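Local coordinates for putative hexose oxidase (Nonomuraea sp. ATCC 39727, PDB 5AWV), which probably oxidises a sugar hydroxyl on glycopeptide antibiotics of the teicoplanin class, using a covalently bound FAD, at residues His159-Gly164 against Thr225-Arg230. Numbering follows the deposited sequence.
Sequences HICGGG and TKYWMR. With FAD (flavin-adenine dinucleotide), chain M.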
ATOM      1  N   HIS A 159      -0.200   2.364  -2.742  1.00 11.73           N
ATOM      2  CA  HIS A 159       0.077   0.936  -2.764  1.00 12.64           C
ATOM      3  C   HIS A 159       0.549   0.431  -4.141  1.00 12.77           C
ATOM      4  O   HIS A 159       1.566  -0.291  -4.244  1.00 15.47           O
ATOM      5  CB  HIS A 159      -1.101   0.118  -2.222  1.00 11.75           C
ATOM      6  CG  HIS A 159      -0.851  -1.344  -2.094  1.00 12.27           C
ATOM      7  ND1 HIS A 159      -0.060  -1.873  -1.101  1.00 13.58           N
ATOM      8  CD2 HIS A 159      -1.344  -2.409  -2.781  1.00 12.09           C
ATOM      9  CE1 HIS A 159      -0.047  -3.197  -1.201  1.00 13.06           C
ATOM     10  NE2 HIS A 159      -0.819  -3.542  -2.216  1.00 12.60           N
ATOM     11  N   ILE A 160      -0.187   0.792  -5.188  1.00 11.64           N
ATOM     12  CA  ILE A 160       0.081   0.283  -6.516  1.00 11.66           C
ATOM     13  C   ILE A 160       1.437   0.822  -7.033  1.00 12.58           C
ATOM     14  O   ILE A 160       2.283   0.032  -7.391  1.00 12.42           O
ATOM     15  CB  ILE A 160      -1.082   0.442  -7.506  1.00 13.19           C
ATOM     16  CG1 ILE A 160      -2.254  -0.434  -7.079  1.00 15.78           C
ATOM     17  CG2 ILE A 160      -0.667   0.018  -8.899  1.00 14.04           C
ATOM     18  CD1 ILE A 160      -3.441  -0.328  -7.985  1.00 20.12           C
ATOM     19  N   CYS A 161       1.640   2.132  -7.044  1.00 12.40           N
ATOM     20  CA  CYS A 161       2.826   2.665  -7.618  1.00 14.59           C
ATOM     21  C   CYS A 161       4.096   2.347  -6.850  1.00 16.00           C
ATOM     22  O   CYS A 161       5.218   2.454  -7.392  1.00 15.37           O
ATOM     23  CB  CYS A 161       2.736   4.172  -7.904  1.00 14.95           C
ATOM     24  SG  CYS A 161       2.665   5.228  -6.525  1.00 17.15           S
ATOM     25  N   GLY A 162       3.933   1.966  -5.599  1.00 14.18           N
ATOM     26  CA  GLY A 162       5.063   1.505  -4.821  1.00 15.50           C
ATOM     27  C   GLY A 162       5.372   0.031  -4.843  1.00 13.89           C
ATOM     28  O   GLY A 162       6.269  -0.382  -4.171  1.00 14.00           O
ATOM     29  N   GLY A 163       4.667  -0.759  -5.612  1.00 13.76           N
ATOM     30  CA  GLY A 163       5.016  -2.162  -5.804  1.00 13.32           C
ATOM     31  C   GLY A 163       4.292  -3.160  -4.941  1.00 15.20           C
ATOM     32  O   GLY A 163       4.803  -4.242  -4.701  1.00 16.97           O
ATOM     33  N   GLY A 164       3.059  -2.824  -4.546  1.00 14.55           N
ATOM     34  CA  GLY A 164       2.167  -3.652  -3.758  1.00 14.60           C
ATOM     35  C   GLY A 164       2.279  -5.141  -3.976  1.00 14.10           C
ATOM     36  O   GLY A 164       2.305  -5.647  -5.115  1.00 12.90           O
ATOM     37  N   THR A 225      -4.330   9.798 -10.739  1.00 15.40           N
ATOM     38  CA  THR A 225      -5.769   9.936 -10.575  1.00 15.92           C
ATOM     39  C   THR A 225      -6.541   8.721 -11.011  1.00 16.48           C
ATOM     40  O   THR A 225      -7.700   8.584 -10.601  1.00 16.79           O
ATOM     41  CB  THR A 225      -6.273  11.187 -11.396  1.00 16.67           C
ATOM     42  OG1 THR A 225      -5.878  11.038 -12.753  1.00 18.31           O
ATOM     43  CG2 THR A 225      -5.622  12.391 -10.865  1.00 15.20           C
ATOM     44  N   LYS A 226      -5.939   7.846 -11.822  1.00 16.20           N
ATOM     45  CA  LYS A 226      -6.504   6.554 -12.202  1.00 16.44           C
ATOM     46  C   LYS A 226      -5.375   5.509 -12.439  1.00 17.23           C
ATOM     47  O   LYS A 226      -4.305   5.838 -13.021  1.00 16.62           O
ATOM     48  CB  LYS A 226      -7.326   6.582 -13.541  1.00 16.30           C
ATOM     49  CG  LYS A 226      -8.372   7.726 -13.621  1.00 18.41           C
ATOM     50  CD  LYS A 226      -9.205   7.618 -14.888  1.00 21.33           C
ATOM     51  CE  LYS A 226     -10.405   8.565 -15.020  1.00 22.85           C
ATOM     52  NZ  LYS A 226     -10.182   9.865 -14.359  1.00 26.14           N
ATOM     53  N   TYR A 227      -5.666   4.263 -12.080  1.00 15.23           N
ATOM     54  CA  TYR A 227      -4.861   3.088 -12.470  1.00 15.40           C
ATOM     55  C   TYR A 227      -5.734   2.179 -13.294  1.00 16.19           C
ATOM     56  O   TYR A 227      -6.901   2.019 -12.949  1.00 16.49           O
ATOM     57  CB  TYR A 227      -4.429   2.292 -11.246  1.00 16.02           C
ATOM     58  CG  TYR A 227      -3.441   2.926 -10.305  1.00 12.35           C
ATOM     59  CD1 TYR A 227      -2.072   2.923 -10.583  1.00 13.53           C
ATOM     60  CD2 TYR A 227      -3.839   3.460  -9.099  1.00 15.30           C
ATOM     61  CE1 TYR A 227      -1.138   3.493  -9.700  1.00 14.09           C
ATOM     62  CE2 TYR A 227      -2.892   3.977  -8.175  1.00 13.93           C
ATOM     63  CZ  TYR A 227      -1.542   3.994  -8.500  1.00 13.57           C
ATOM     64  OH  TYR A 227      -0.566   4.491  -7.584  1.00 14.85           O
ATOM     65  N   TRP A 228      -5.188   1.611 -14.370  1.00 13.11           N
ATOM     66  CA  TRP A 228      -5.852   0.561 -15.109  1.00 14.58           C
ATOM     67  C   TRP A 228      -5.068  -0.711 -15.017  1.00 14.28           C
ATOM     68  O   TRP A 228      -3.852  -0.737 -15.314  1.00 12.92           O
ATOM     69  CB  TRP A 228      -6.033   0.900 -16.599  1.00 13.86           C
ATOM     70  CG  TRP A 228      -7.081   1.933 -16.875  1.00 14.53           C
ATOM     71  CD1 TRP A 228      -8.409   1.725 -17.134  1.00 17.35           C
ATOM     72  CD2 TRP A 228      -6.879   3.335 -17.019  1.00 15.41           C
ATOM     73  NE1 TRP A 228      -9.029   2.925 -17.412  1.00 15.94           N
ATOM     74  CE2 TRP A 228      -8.114   3.916 -17.354  1.00 16.50           C
ATOM     75  CE3 TRP A 228      -5.769   4.158 -16.882  1.00 15.78           C
ATOM     76  CZ2 TRP A 228      -8.272   5.318 -17.571  1.00 18.45           C
ATOM     77  CZ3 TRP A 228      -5.904   5.518 -17.134  1.00 15.99           C
ATOM     78  CH2 TRP A 228      -7.152   6.083 -17.491  1.00 16.43           C
ATOM     79  N   MET A 229      -5.770  -1.764 -14.656  1.00 13.52           N
ATOM     80  CA  MET A 229      -5.131  -3.073 -14.287  1.00 13.71           C
ATOM     81  C   MET A 229      -5.661  -4.169 -15.200  1.00 14.67           C
ATOM     82  O   MET A 229      -6.886  -4.274 -15.403  1.00 15.48           O
ATOM     83  CB  MET A 229      -5.467  -3.447 -12.831  1.00 13.67           C
ATOM     84  CG  MET A 229      -5.297  -2.361 -11.803  1.00 15.30           C
ATOM     85  SD  MET A 229      -3.595  -1.779 -11.673  1.00 18.43           S
ATOM     86  CE  MET A 229      -2.869  -3.198 -10.841  1.00 19.65           C
ATOM     87  N   ARG A 230      -4.764  -5.002 -15.722  1.00 14.04           N
ATOM     88  CA  ARG A 230      -5.121  -6.152 -16.455  1.00 14.63           C
ATOM     89  C   ARG A 230      -3.905  -7.091 -16.670  1.00 14.48           C
ATOM     90  O   ARG A 230      -2.745  -6.638 -16.645  1.00 15.68           O
ATOM     91  CB  ARG A 230      -5.716  -5.749 -17.868  1.00 17.47           C
ATOM     92  CG  ARG A 230      -4.760  -4.934 -18.735  1.00 18.62           C
ATOM     93  CD  ARG A 230      -5.124  -5.020 -20.245  1.00 20.88           C
ATOM     94  NE  ARG A 230      -4.851  -6.357 -20.713  1.00 21.58           N
ATOM     95  CZ  ARG A 230      -5.567  -7.053 -21.590  1.00 23.54           C
ATOM     96  NH1 ARG A 230      -6.666  -6.581 -22.125  1.00 27.29           N
ATOM     97  NH2 ARG A 230      -5.167  -8.280 -21.898  1.00 26.05           N
TER
HETATM   98  PA  FAD M 601      -0.539   7.422   1.745  1.00 15.20           P
HETATM   99  O1A FAD M 601       0.079   7.679   3.103  1.00 14.06           O
HETATM  100  O2A FAD M 601      -1.816   8.019   1.373  1.00 14.49           O
HETATM  101  O5B FAD M 601       0.516   7.710   0.602  1.00 13.81           O
HETATM  102  C5B FAD M 601       1.887   7.182   0.613  1.00 14.19           C
HETATM  103  C4B FAD M 601       2.755   7.998  -0.291  1.00 13.42           C
HETATM  104  O4B FAD M 601       2.334   7.973  -1.660  1.00 13.89           O
HETATM  105  C3B FAD M 601       2.888   9.488   0.060  1.00 14.41           C
HETATM  106  O3B FAD M 601       4.154  10.078  -0.327  1.00 15.13           O
HETATM  107  C2B FAD M 601       1.753  10.023  -0.757  1.00 15.72           C
HETATM  108  O2B FAD M 601       1.897  11.392  -0.944  1.00 15.73           O
HETATM  109  C1B FAD M 601       1.822   9.227  -2.018  1.00 14.42           C
HETATM  110  N9A FAD M 601       0.536   9.156  -2.670  1.00 14.60           N
HETATM  111  C8A FAD M 601      -0.654   8.757  -2.203  1.00 16.38           C
HETATM  112  N7A FAD M 601      -1.603   8.763  -3.165  1.00 16.17           N
HETATM  113  C5A FAD M 601      -1.020   9.155  -4.290  1.00 15.61           C
HETATM  114  C6A FAD M 601      -1.477   9.446  -5.665  1.00 14.82           C
HETATM  115  N6A FAD M 601      -2.765   9.273  -5.947  1.00 14.39           N
HETATM  116  N1A FAD M 601      -0.529   9.844  -6.565  1.00 14.83           N
HETATM  117  C2A FAD M 601       0.776  10.029  -6.206  1.00 17.11           C
HETATM  118  N3A FAD M 601       1.264   9.824  -4.952  1.00 14.14           N
HETATM  119  C4A FAD M 601       0.382   9.441  -3.986  1.00 16.31           C
HETATM  120  N1  FAD M 601       2.463  -3.005   1.575  1.00 16.22           N
HETATM  121  C2  FAD M 601       2.522  -4.181   0.882  1.00 17.14           C
HETATM  122  O2  FAD M 601       3.033  -4.190  -0.261  1.00 17.08           O
HETATM  123  N3  FAD M 601       2.024  -5.329   1.367  1.00 19.34           N
HETATM  124  C4  FAD M 601       1.314  -5.373   2.514  1.00 19.42           C
HETATM  125  O4  FAD M 601       0.815  -6.441   2.934  1.00 22.02           O
HETATM  126  C4X FAD M 601       1.172  -4.140   3.300  1.00 20.26           C
HETATM  127  N5  FAD M 601       0.470  -4.092   4.486  1.00 23.08           N
HETATM  128  C5X FAD M 601       0.253  -2.927   5.170  1.00 22.81           C
HETATM  129  C6  FAD M 601      -0.540  -2.960   6.336  1.00 25.87           C
HETATM  130  C7  FAD M 601      -0.625  -1.725   7.034  1.00 22.79           C
HETATM  131  C7M FAD M 601      -1.444  -1.686   8.350  1.00 26.94           C
HETATM  132  C8  FAD M 601      -0.005  -0.435   6.534  1.00 19.07           C
HETATM  133  C8M FAD M 601      -0.344   0.900   7.153  1.00 17.55           C
HETATM  134  C9  FAD M 601       0.718  -0.477   5.321  1.00 17.27           C
HETATM  135  C9A FAD M 601       0.890  -1.654   4.654  1.00 18.22           C
HETATM  136  N10 FAD M 601       1.632  -1.746   3.446  1.00 18.43           N
HETATM  137  C10 FAD M 601       1.767  -2.930   2.739  1.00 17.50           C
HETATM  138  C1' FAD M 601       2.332  -0.541   2.892  1.00 16.86           C
HETATM  139  C2' FAD M 601       1.542   0.170   1.858  1.00 13.79           C
HETATM  140  O2' FAD M 601       1.705  -0.566   0.661  1.00 11.93           O
HETATM  141  C3' FAD M 601       2.215   1.485   1.727  1.00 13.52           C
HETATM  142  O3' FAD M 601       2.150   2.078   3.025  1.00 13.70           O
HETATM  143  C4' FAD M 601       1.477   2.367   0.682  1.00 13.40           C
HETATM  144  O4' FAD M 601       2.407   3.363   0.251  1.00 13.29           O
HETATM  145  C5' FAD M 601       0.305   3.035   1.355  1.00 14.44           C
HETATM  146  O5' FAD M 601      -0.479   3.761   0.388  1.00 13.95           O
HETATM  147  P   FAD M 601      -1.576   4.761   0.899  1.00 13.88           P
HETATM  148  O1P FAD M 601      -2.304   5.311  -0.228  1.00 13.05           O
HETATM  149  O2P FAD M 601      -2.447   4.179   1.977  1.00 13.87           O
HETATM  150  O3P FAD M 601      -0.642   5.791   1.693  1.00 13.87           O
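In the FAD-binding domain of this PCMH-type flavoenzyme, helix 156-161 packs against the central strand, 223-229, of a five-stranded antiparallel sheet, with Ile160 resting on Tyr227. Ile160 lies over one face of the phenol ring, displaced toward its rim, with CB 3.8 Å from the Tyr227 ring centroid in a CH-pi contact. Its CG2 branch covers the CD1-CE1 side of the ring, 3.6 Å from Tyr227 CE1. The other branch runs over the CG-CD2 side, and its end, Ile160 CD1, meets Met229 SD tip to tip at 4.0 Å. Met229 is bent at both chi2 and chi3, which turns the sulfur and methyl toward this branch.

The polar end of Tyr227 passes beyond Ile160 to the helix backbone. Its OH donates to Gly157 O and accepts a weak, bent bond from Cys161 N (3.3 Å to Tyr227 OH, 134° at the hydrogen), a pair with the i to i+4 spacing of a helix hydrogen bond. Cys161 CB also touches this oxygen.

His159 leaves the helix on the cofactor side. With CG anti to the backbone N (chi1 -175°), the imidazole brings ND1 2.8 Å from FAD O2' in a nearly straight hydrogen bond (165°), the ribityl oxygen lying near the ring plane. Gly164 CA covers one imidazole face. Gly164 is placed there by a Schellman motif with Gly163 at positive phi: Gly164 N bonds to His159 O at 3.0 Å, and Gly163 N to Ile160 O at 3.1 Å.

The helix thus has a largely apolar face seated on the sheet, where the buried phenol hydroxyl is bonded chiefly to Gly157 O, and a polar imidazole directed at the ribityl chain. Successive residues of one turn meet flavin and sheet, so the imidazole's position probably depends in part on how the helix is seated.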